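Local coordinates for protein diaminopimelate decarboxylase (Psychromonas ingrahamii, PDB 4XG1) that probably catalyses the pyridoxal phosphate-dependent decarboxylation of meso-diaminopimelate to L-lysine, the last step of lysine biosynthesis, at residues 28-33 and 391-396. Sequence-based numbering, arbitrary orientation.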
loop_
_atom_site.group_PDB
_atom_site.type_symbol
_atom_site.label_atom_id
_atom_site.label_comp_id
_atom_site.label_asym_id
_atom_site.label_seq_id
_atom_site.Cartn_x
_atom_site.Cartn_y
_atom_site.Cartn_z
ATOM N N THR B 28 -12.896 3.717 15.737
ATOM C CA THR B 28 -12.465 2.855 14.668
ATOM C C THR B 28 -12.115 3.693 13.433
ATOM O O THR B 28 -12.635 4.795 13.287
ATOM C CB THR B 28 -13.598 1.876 14.297
ATOM O OG1 THR B 28 -14.805 2.605 14.036
ATOM C CG2 THR B 28 -13.816 0.939 15.436
ATOM N N PRO B 29 -11.307 3.172 12.516
ATOM C CA PRO B 29 -10.702 1.851 12.614
ATOM C C PRO B 29 -9.548 1.827 13.545
ATOM O O PRO B 29 -8.930 2.885 13.810
ATOM C CB PRO B 29 -10.180 1.581 11.206
ATOM C CG PRO B 29 -10.057 2.935 10.603
ATOM C CD PRO B 29 -11.210 3.701 11.150
ATOM N N ALA B 30 -9.281 0.645 14.080
ATOM C CA ALA B 30 -8.218 0.518 15.065
ATOM C C ALA B 30 -7.590 -0.849 15.021
ATOM O O ALA B 30 -8.279 -1.863 14.987
ATOM C CB ALA B 30 -8.761 0.772 16.446
ATOM N N TYR B 31 -6.272 -0.876 14.994
ATOM C CA TYR B 31 -5.542 -2.129 15.134
ATOM C C TYR B 31 -5.353 -2.367 16.605
ATOM O O TYR B 31 -5.001 -1.428 17.335
ATOM C CB TYR B 31 -4.169 -2.044 14.472
ATOM C CG TYR B 31 -4.190 -2.357 12.988
ATOM C CD1 TYR B 31 -4.219 -3.680 12.541
ATOM C CD2 TYR B 31 -4.113 -1.334 12.033
ATOM C CE1 TYR B 31 -4.226 -3.978 11.208
ATOM C CE2 TYR B 31 -4.095 -1.641 10.690
ATOM C CZ TYR B 31 -4.160 -2.950 10.284
ATOM O OH TYR B 31 -4.123 -3.286 8.930
ATOM N N ILE B 32 -5.556 -3.616 17.023
ATOM C CA ILE B 32 -5.368 -3.975 18.415
ATOM C C ILE B 32 -4.472 -5.169 18.547
ATOM O O ILE B 32 -4.705 -6.190 17.889
ATOM C CB ILE B 32 -6.721 -4.290 19.071
ATOM C CG1 ILE B 32 -7.581 -3.032 19.105
ATOM C CG2 ILE B 32 -6.526 -4.754 20.519
ATOM C CD1 ILE B 32 -8.996 -3.257 19.585
ATOM N N TYR B 33 -3.458 -5.045 19.381
ATOM C CA TYR B 33 -2.439 -6.085 19.517
ATOM C C TYR B 33 -2.396 -6.647 20.938
ATOM O O TYR B 33 -2.555 -5.901 21.912
ATOM C CB TYR B 33 -1.066 -5.532 19.180
ATOM C CG TYR B 33 -0.947 -4.888 17.804
ATOM C CD1 TYR B 33 -1.241 -5.584 16.649
ATOM C CD2 TYR B 33 -0.529 -3.556 17.669
ATOM C CE1 TYR B 33 -1.135 -4.986 15.410
ATOM C CE2 TYR B 33 -0.435 -2.949 16.442
ATOM C CZ TYR B 33 -0.733 -3.669 15.311
ATOM O OH TYR B 33 -0.616 -3.064 14.075
ATOM N N ALA B 391 -5.351 4.096 14.350
ATOM C CA ALA B 391 -4.681 4.031 15.632
ATOM C C ALA B 391 -4.279 2.608 15.851
ATOM O O ALA B 391 -4.942 1.721 15.376
ATOM C CB ALA B 391 -5.591 4.510 16.753
ATOM N N GLU B 392 -3.193 2.404 16.567
ATOM C CA GLU B 392 -2.764 1.088 16.941
ATOM C C GLU B 392 -2.621 1.062 18.447
ATOM O O GLU B 392 -2.022 1.951 19.045
ATOM C CB GLU B 392 -1.430 0.748 16.282
ATOM C CG GLU B 392 -1.512 0.527 14.800
ATOM C CD GLU B 392 -0.169 0.454 14.145
ATOM O OE1 GLU B 392 0.222 1.432 13.490
ATOM O OE2 GLU B 392 0.529 -0.575 14.271
ATOM N N ILE B 393 -3.165 -0.008 19.041
ATOM C CA ILE B 393 -3.293 -0.161 20.474
ATOM C C ILE B 393 -2.720 -1.466 20.932
ATOM O O ILE B 393 -2.998 -2.517 20.362
ATOM C CB ILE B 393 -4.758 -0.180 20.850
ATOM C CG1 ILE B 393 -5.387 1.132 20.443
ATOM C CG2 ILE B 393 -4.945 -0.342 22.365
ATOM C CD1 ILE B 393 -6.897 1.080 20.486
ATOM N N LEU B 394 -1.943 -1.408 21.994
ATOM C CA LEU B 394 -1.336 -2.595 22.568
ATOM C C LEU B 394 -1.957 -2.882 23.925
ATOM O O LEU B 394 -1.883 -2.040 24.830
ATOM C CB LEU B 394 0.172 -2.382 22.745
ATOM C CG LEU B 394 0.952 -3.630 23.175
ATOM C CD1 LEU B 394 0.667 -4.851 22.305
ATOM C CD2 LEU B 394 2.425 -3.336 23.123
ATOM N N VAL B 395 -2.533 -4.068 24.055
ATOM C CA VAL B 395 -3.148 -4.487 25.284
ATOM C C VAL B 395 -2.234 -5.371 26.121
ATOM O O VAL B 395 -1.604 -6.310 25.623
ATOM C CB VAL B 395 -4.431 -5.245 25.048
ATOM C CG1 VAL B 395 -4.986 -5.749 26.377
ATOM C CG2 VAL B 395 -5.447 -4.337 24.392
ATOM N N ASP B 396 -2.147 -5.022 27.408
ATOM C CA ASP B 396 -1.364 -5.766 28.381
ATOM C C ASP B 396 -2.234 -6.060 29.604
ATOM O O ASP B 396 -2.551 -5.163 30.394
ATOM C CB ASP B 396 -0.144 -4.966 28.793
ATOM C CG ASP B 396 0.778 -5.768 29.642
ATOM O OD1 ASP B 396 0.356 -6.912 30.006
ATOM O OD2 ASP B 396 1.927 -5.290 29.907
#
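A391 O accepts a hydrogen bond from Y31 N (2.9 Å), the first rung of a parallel pairing that joins strand 30-33, near the N-terminus, to strand 391-396 in the mixed beta sheet of this class-II decarboxylase, which is separate from the parallel sheet of the TIM barrel. E392 follows, its CG 3.7 Å from Y31 CB, while Y31 OH reaches away to D310 O. With CG anti to its carbonyl carbon (chi1 -71°) and the chain extended beyond, the E392 carboxylate arrives at the edge of the Y33 ring, the two planes 77° apart. Y33 OH donates to E392 OE2 (2.7 Å) from above the carboxylate plane, and S378 OG makes weak hydrogen bonds with Y33 OH and with E392 OE2. A phenylalanine in place of Y33 would probably leave E392 OE2 with just the weak S378 bond of these two and the carboxylate freer to turn. On the other face of the sheet, which A30 and A391 share, I393 lies beside I32; I393 N donates to Y31 O, and I393 O accepts from Y33 N (2.8 Å). Back on the face of E392, L394 brings CD1 within 3.6 Å of Y33 CB and also packs on L419 of the second subunit. V395 sets CG2 4.0 Å from I32 CG2, and its N-H points almost straight (177°) at Y33 O.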